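Local coordinates for protein yahD a copper inducible hydrolase (Lactococcus lactis subsp. lactis, PDB 3OG9) that is a copper-inducible protein of the alpha/beta-hydrolase fold, probably a hydrolase of still unspecified substrate, that binds D-malate, at residues Leu19-Gln31 with Ser47-Tyr60. Residues are numbered along the deposited sequence; the frame is centred on the assembly and turned at random.
With MLT (D-malate), chain C.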
loop_
_atom_site.group_PDB
_atom_site.type_symbol
_atom_site.label_atom_id
_atom_site.label_comp_id
_atom_site.label_asym_id
_atom_site.label_seq_id
_atom_site.Cartn_x
_atom_site.Cartn_y
_atom_site.Cartn_z
ATOM N N LEU A 19 6.066 -10.400 0.688
ATOM C CA LEU A 19 5.472 -9.131 1.115
ATOM C C LEU A 19 6.131 -8.012 0.348
ATOM O O LEU A 19 7.362 -7.981 0.255
ATOM C CB LEU A 19 5.714 -8.920 2.623
ATOM C CG LEU A 19 5.437 -10.129 3.518
ATOM C CD1 LEU A 19 5.846 -9.778 4.922
ATOM C CD2 LEU A 19 3.956 -10.594 3.441
ATOM N N LEU A 20 5.338 -7.093 -0.213
ATOM C CA LEU A 20 5.903 -5.848 -0.797
ATOM C C LEU A 20 5.615 -4.696 0.170
ATOM O O LEU A 20 4.458 -4.399 0.429
ATOM C CB LEU A 20 5.245 -5.518 -2.157
ATOM C CG LEU A 20 5.710 -4.195 -2.804
ATOM C CD1 LEU A 20 7.173 -4.327 -3.240
ATOM C CD2 LEU A 20 4.820 -3.720 -4.004
ATOM N N LEU A 21 6.646 -4.049 0.706
ATOM C CA LEU A 21 6.432 -2.979 1.677
ATOM C C LEU A 21 6.586 -1.620 1.033
ATOM O O LEU A 21 7.539 -1.390 0.278
ATOM C CB LEU A 21 7.443 -3.086 2.850
ATOM C CG LEU A 21 7.638 -4.459 3.461
ATOM C CD1 LEU A 21 8.552 -4.316 4.676
ATOM C CD2 LEU A 21 6.288 -5.195 3.798
ATOM N N LEU A 22 5.660 -0.724 1.365
ATOM C CA LEU A 22 5.663 0.615 0.816
ATOM C C LEU A 22 5.511 1.584 1.967
ATOM O O LEU A 22 4.569 1.487 2.747
ATOM C CB LEU A 22 4.552 0.765 -0.229
ATOM C CG LEU A 22 4.640 -0.233 -1.395
ATOM C CD1 LEU A 22 3.375 -0.227 -2.196
ATOM C CD2 LEU A 22 5.852 0.112 -2.290
ATOM N N HIS A 23 6.478 2.489 2.070
ATOM C CA HIS A 23 6.605 3.436 3.211
ATOM C C HIS A 23 5.697 4.671 3.132
ATOM O O HIS A 23 5.118 4.958 2.078
ATOM C CB HIS A 23 8.089 3.879 3.352
ATOM C CG HIS A 23 8.629 4.616 2.155
ATOM N ND1 HIS A 23 8.288 5.923 1.866
ATOM C CD2 HIS A 23 9.463 4.223 1.164
ATOM C CE1 HIS A 23 8.897 6.303 0.756
ATOM N NE2 HIS A 23 9.624 5.295 0.317
ATOM N N SER A 24 5.563 5.390 4.254
ATOM C CA SER A 24 4.804 6.637 4.277
ATOM C C SER A 24 5.674 7.780 3.782
ATOM O O SER A 24 6.854 7.606 3.531
ATOM C CB SER A 24 4.366 6.966 5.722
ATOM O OG SER A 24 5.540 7.127 6.520
ATOM N N THR A 25 5.093 8.978 3.701
ATOM C CA THR A 25 5.867 10.162 3.351
ATOM C C THR A 25 6.957 10.348 4.370
ATOM O O THR A 25 6.708 10.329 5.582
ATOM C CB THR A 25 4.968 11.416 3.316
ATOM O OG1 THR A 25 3.967 11.253 2.307
ATOM C CG2 THR A 25 5.780 12.674 2.982
ATOM N N GLY A 26 8.172 10.524 3.875
ATOM C CA GLY A 26 9.323 10.725 4.734
ATOM C C GLY A 26 9.926 9.420 5.221
ATOM O O GLY A 26 10.940 9.449 5.900
ATOM N N GLY A 27 9.290 8.280 4.919
ATOM C CA GLY A 27 9.843 6.987 5.272
ATOM C C GLY A 27 10.888 6.539 4.281
ATOM O O GLY A 27 11.261 7.289 3.358
ATOM N N ASP A 28 11.399 5.332 4.477
ATOM C CA ASP A 28 12.308 4.739 3.518
ATOM C C ASP A 28 12.104 3.223 3.453
ATOM O O ASP A 28 11.208 2.684 4.089
ATOM C CB ASP A 28 13.773 5.116 3.836
ATOM C CG ASP A 28 14.275 4.517 5.148
ATOM O OD1 ASP A 28 13.729 3.489 5.646
ATOM O OD2 ASP A 28 15.260 5.074 5.686
ATOM N N GLU A 29 12.972 2.547 2.712
ATOM C CA GLU A 29 12.843 1.100 2.504
ATOM C C GLU A 29 12.945 0.252 3.794
ATOM O O GLU A 29 12.526 -0.907 3.793
ATOM C CB GLU A 29 13.801 0.602 1.396
ATOM C CG GLU A 29 15.262 0.690 1.716
ATOM C CD GLU A 29 15.855 2.062 1.476
ATOM O OE1 GLU A 29 15.110 3.082 1.407
ATOM O OE2 GLU A 29 17.103 2.131 1.391
ATOM N N HIS A 30 13.504 0.824 4.867
ATOM C CA HIS A 30 13.602 0.120 6.150
ATOM C C HIS A 30 12.437 0.350 7.115
ATOM O O HIS A 30 12.300 -0.373 8.096
ATOM C CB HIS A 30 14.930 0.464 6.854
ATOM C CG HIS A 30 16.127 -0.038 6.120
ATOM N ND1 HIS A 30 16.862 0.755 5.269
ATOM C CD2 HIS A 30 16.704 -1.260 6.096
ATOM C CE1 HIS A 30 17.858 0.052 4.766
ATOM N NE2 HIS A 30 17.783 -1.173 5.253
ATOM N N GLN A 31 11.616 1.356 6.842
ATOM C CA GLN A 31 10.585 1.789 7.776
ATOM C C GLN A 31 9.700 0.625 8.267
ATOM O O GLN A 31 9.430 0.509 9.449
ATOM C CB GLN A 31 9.689 2.848 7.105
ATOM C CG GLN A 31 8.569 3.353 8.048
ATOM C CD GLN A 31 7.674 4.373 7.419
ATOM O OE1 GLN A 31 6.991 4.090 6.427
ATOM N NE2 GLN A 31 7.638 5.585 8.015
ATOM N N SER A 47 11.101 -4.559 -0.141
ATOM C CA SER A 47 10.708 -3.195 0.276
ATOM C C SER A 47 11.395 -2.198 -0.624
ATOM O O SER A 47 12.612 -2.156 -0.651
ATOM C CB SER A 47 11.130 -2.965 1.736
ATOM O OG SER A 47 10.662 -1.705 2.209
ATOM N N ILE A 48 10.624 -1.395 -1.365
ATOM C CA ILE A 48 11.178 -0.502 -2.385
ATOM C C ILE A 48 10.908 0.983 -2.030
ATOM O O ILE A 48 9.748 1.350 -1.768
ATOM C CB ILE A 48 10.551 -0.810 -3.794
ATOM C CG1 ILE A 48 10.875 -2.245 -4.257
ATOM C CG2 ILE A 48 11.013 0.226 -4.862
ATOM C CD1 ILE A 48 9.979 -2.721 -5.413
ATOM N N ARG A 49 11.962 1.811 -2.030
ATOM C CA ARG A 49 11.840 3.239 -1.726
ATOM C C ARG A 49 11.194 3.995 -2.888
ATOM O O ARG A 49 11.475 3.717 -4.038
ATOM C CB ARG A 49 13.218 3.867 -1.430
ATOM C CG ARG A 49 13.145 5.277 -0.767
ATOM C CD ARG A 49 14.463 6.012 -0.902
ATOM N NE ARG A 49 15.516 5.346 -0.141
ATOM C CZ ARG A 49 16.759 5.798 -0.004
ATOM N NH1 ARG A 49 17.133 6.941 -0.573
ATOM N NH2 ARG A 49 17.632 5.106 0.717
ATOM N N GLY A 50 10.350 4.965 -2.573
ATOM C CA GLY A 50 9.790 5.860 -3.578
ATOM C C GLY A 50 10.914 6.677 -4.213
ATOM O O GLY A 50 11.950 6.933 -3.591
ATOM N N ARG A 51 10.704 7.092 -5.456
ATOM C CA ARG A 51 11.735 7.797 -6.227
ATOM C C ARG A 51 11.694 9.322 -6.051
ATOM O O ARG A 51 12.627 10.003 -6.466
ATOM C CB ARG A 51 11.561 7.487 -7.703
ATOM C CG ARG A 51 11.961 6.089 -8.077
ATOM C CD ARG A 51 12.325 6.032 -9.565
ATOM N NE ARG A 51 11.242 6.486 -10.435
ATOM C CZ ARG A 51 11.339 6.498 -11.758
ATOM N NH1 ARG A 51 12.455 6.058 -12.324
ATOM N NH2 ARG A 51 10.349 6.940 -12.506
ATOM N N ILE A 52 10.620 9.842 -5.457
ATOM C CA ILE A 52 10.435 11.285 -5.211
ATOM C C ILE A 52 11.089 11.742 -3.898
ATOM O O ILE A 52 10.856 11.151 -2.843
ATOM C CB ILE A 52 8.923 11.655 -5.255
ATOM C CG1 ILE A 52 8.265 11.180 -6.577
ATOM C CG2 ILE A 52 8.681 13.152 -5.022
ATOM C CD1 ILE A 52 8.968 11.623 -7.859
ATOM N N ASN A 53 11.843 12.844 -3.963
ATOM C CA ASN A 53 12.631 13.311 -2.821
ATOM C C ASN A 53 12.626 14.843 -2.600
ATOM O O ASN A 53 13.544 15.386 -1.976
ATOM C CB ASN A 53 14.059 12.783 -2.984
ATOM C CG ASN A 53 14.884 12.887 -1.723
ATOM O OD1 ASN A 53 14.394 12.684 -0.601
ATOM N ND2 ASN A 53 16.168 13.182 -1.905
ATOM N N GLU A 54 11.580 15.525 -3.074
ATOM C CA GLU A 54 11.500 16.986 -3.011
ATOM C C GLU A 54 11.716 17.431 -1.579
ATOM O O GLU A 54 11.002 16.994 -0.659
ATOM C CB GLU A 54 10.188 17.501 -3.620
ATOM C CG GLU A 54 9.938 16.856 -4.981
ATOM C CD GLU A 54 8.994 17.609 -5.886
ATOM O OE1 GLU A 54 9.368 17.777 -7.061
ATOM O OE2 GLU A 54 7.891 18.010 -5.450
ATOM N N GLN A 55 12.777 18.237 -1.415
ATOM C CA GLN A 55 13.275 18.727 -0.122
ATOM C C GLN A 55 13.652 17.613 0.859
ATOM O O GLN A 55 13.428 17.735 2.074
ATOM C CB GLN A 55 12.291 19.733 0.498
ATOM C CG GLN A 55 11.969 20.919 -0.441
ATOM C CD GLN A 55 11.084 21.985 0.197
ATOM O OE1 GLN A 55 10.082 21.679 0.863
ATOM N NE2 GLN A 55 11.438 23.257 -0.037
ATOM N N GLY A 56 14.232 16.534 0.331
ATOM C CA GLY A 56 14.674 15.409 1.159
ATOM C C GLY A 56 13.574 14.591 1.851
ATOM O O GLY A 56 13.874 13.796 2.735
ATOM N N VAL A 57 12.311 14.781 1.460
ATOM C CA VAL A 57 11.190 13.940 1.957
ATOM C C VAL A 57 10.869 12.803 0.972
ATOM O O VAL A 57 10.400 13.068 -0.110
ATOM C CB VAL A 57 9.934 14.808 2.173
ATOM C CG1 VAL A 57 8.840 13.995 2.737
ATOM C CG2 VAL A 57 10.249 16.000 3.123
ATOM N N ASN A 58 11.132 11.549 1.326
ATOM C CA ASN A 58 10.862 10.435 0.404
ATOM C C ASN A 58 9.363 10.281 0.173
ATOM O O ASN A 58 8.600 10.332 1.132
ATOM C CB ASN A 58 11.431 9.116 0.962
ATOM C CG ASN A 58 12.937 9.108 1.033
ATOM O OD1 ASN A 58 13.612 9.826 0.287
ATOM N ND2 ASN A 58 13.482 8.256 1.894
ATOM N N ARG A 59 8.957 10.081 -1.081
ATOM C CA ARG A 59 7.537 9.880 -1.460
ATOM C C ARG A 59 7.470 9.042 -2.729
ATOM O O ARG A 59 8.457 8.946 -3.465
ATOM C CB ARG A 59 6.840 11.222 -1.768
ATOM C CG ARG A 59 6.405 12.061 -0.575
ATOM C CD ARG A 59 5.667 13.324 -1.056
ATOM N NE ARG A 59 4.603 12.934 -1.966
ATOM C CZ ARG A 59 3.379 12.567 -1.584
ATOM N NH1 ARG A 59 3.034 12.585 -0.307
ATOM N NH2 ARG A 59 2.495 12.176 -2.488
ATOM N N TYR A 60 6.297 8.475 -3.013
ATOM C CA TYR A 60 6.103 7.714 -4.258
ATOM C C TYR A 60 5.667 8.527 -5.461
ATOM O O TYR A 60 5.828 8.077 -6.594
ATOM C CB TYR A 60 5.135 6.554 -4.045
ATOM C CG TYR A 60 5.772 5.475 -3.232
ATOM C CD1 TYR A 60 6.621 4.535 -3.824
ATOM C CD2 TYR A 60 5.592 5.443 -1.827
ATOM C CE1 TYR A 60 7.249 3.562 -3.047
ATOM C CE2 TYR A 60 6.215 4.459 -1.054
ATOM C CZ TYR A 60 7.015 3.527 -1.665
ATOM O OH TYR A 60 7.637 2.565 -0.893
HETATM C C1 MLT C . -0.356 10.895 -0.111
HETATM O O1 MLT C . 0.431 11.710 -0.664
HETATM O O2 MLT C . -0.368 9.688 -0.456
HETATM C C2 MLT C . -1.315 11.370 0.958
HETATM O O3 MLT C . -1.230 12.770 1.158
HETATM C C3 MLT C . -1.108 10.621 2.275
HETATM C C4 MLT C . 0.217 10.920 2.935
HETATM O O4 MLT C . 0.234 10.973 4.184
HETATM O O5 MLT C . 1.297 11.097 2.312
HETATM O O HOH W 1 9.289 0.587 1.561
HETATM O O HOH W 2 12.559 11.233 3.689
HETATM O O HOH W 3 9.376 0.459 4.447
#
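The imidazole of H23 lies in an offset stack on Y60, centroids 4.6 Å apart and planes inclined at 29°, with Y60 CE2 over the ring centre and the G27-D28 peptide above the rim of the opposite face. NE2 accepts a straight bond from G50 N (3.0 Å), tilted somewhat from the ring plane, while ND1 donates in plane to S24 O. With chi1 at 62°, CG sits between backbone N and carbonyl carbon, folding the ring over the tyrosine. Replacing H23 by alanine would remove the imidazole, and G50 N would probably lose its acceptor and Y60 its stacking partner. Y60 OH donates to I48 O (2.6 Å) and accepts from H23 N. Segments 19-31 and 47-60 run on from the C-terminal ends of parallel strands 19-22 and 45-48, neighbours in a beta-alpha-beta unit of the alpha/beta-hydrolase sheet. S47 OG donates to E29 O (2.6 Å), and the R49 guanidinium meets the E29 carboxylate side-on, NE to OE1 (2.8 Å) and NH2 to OE2 (3.1 Å). N58 ND2 donates to G27 O; its backbone O accepts from G26 N. T25 and R59 run side by side to D-malate, T25 OG1 donating to O5 (2.7 Å) and both terminal R59 nitrogens to O1.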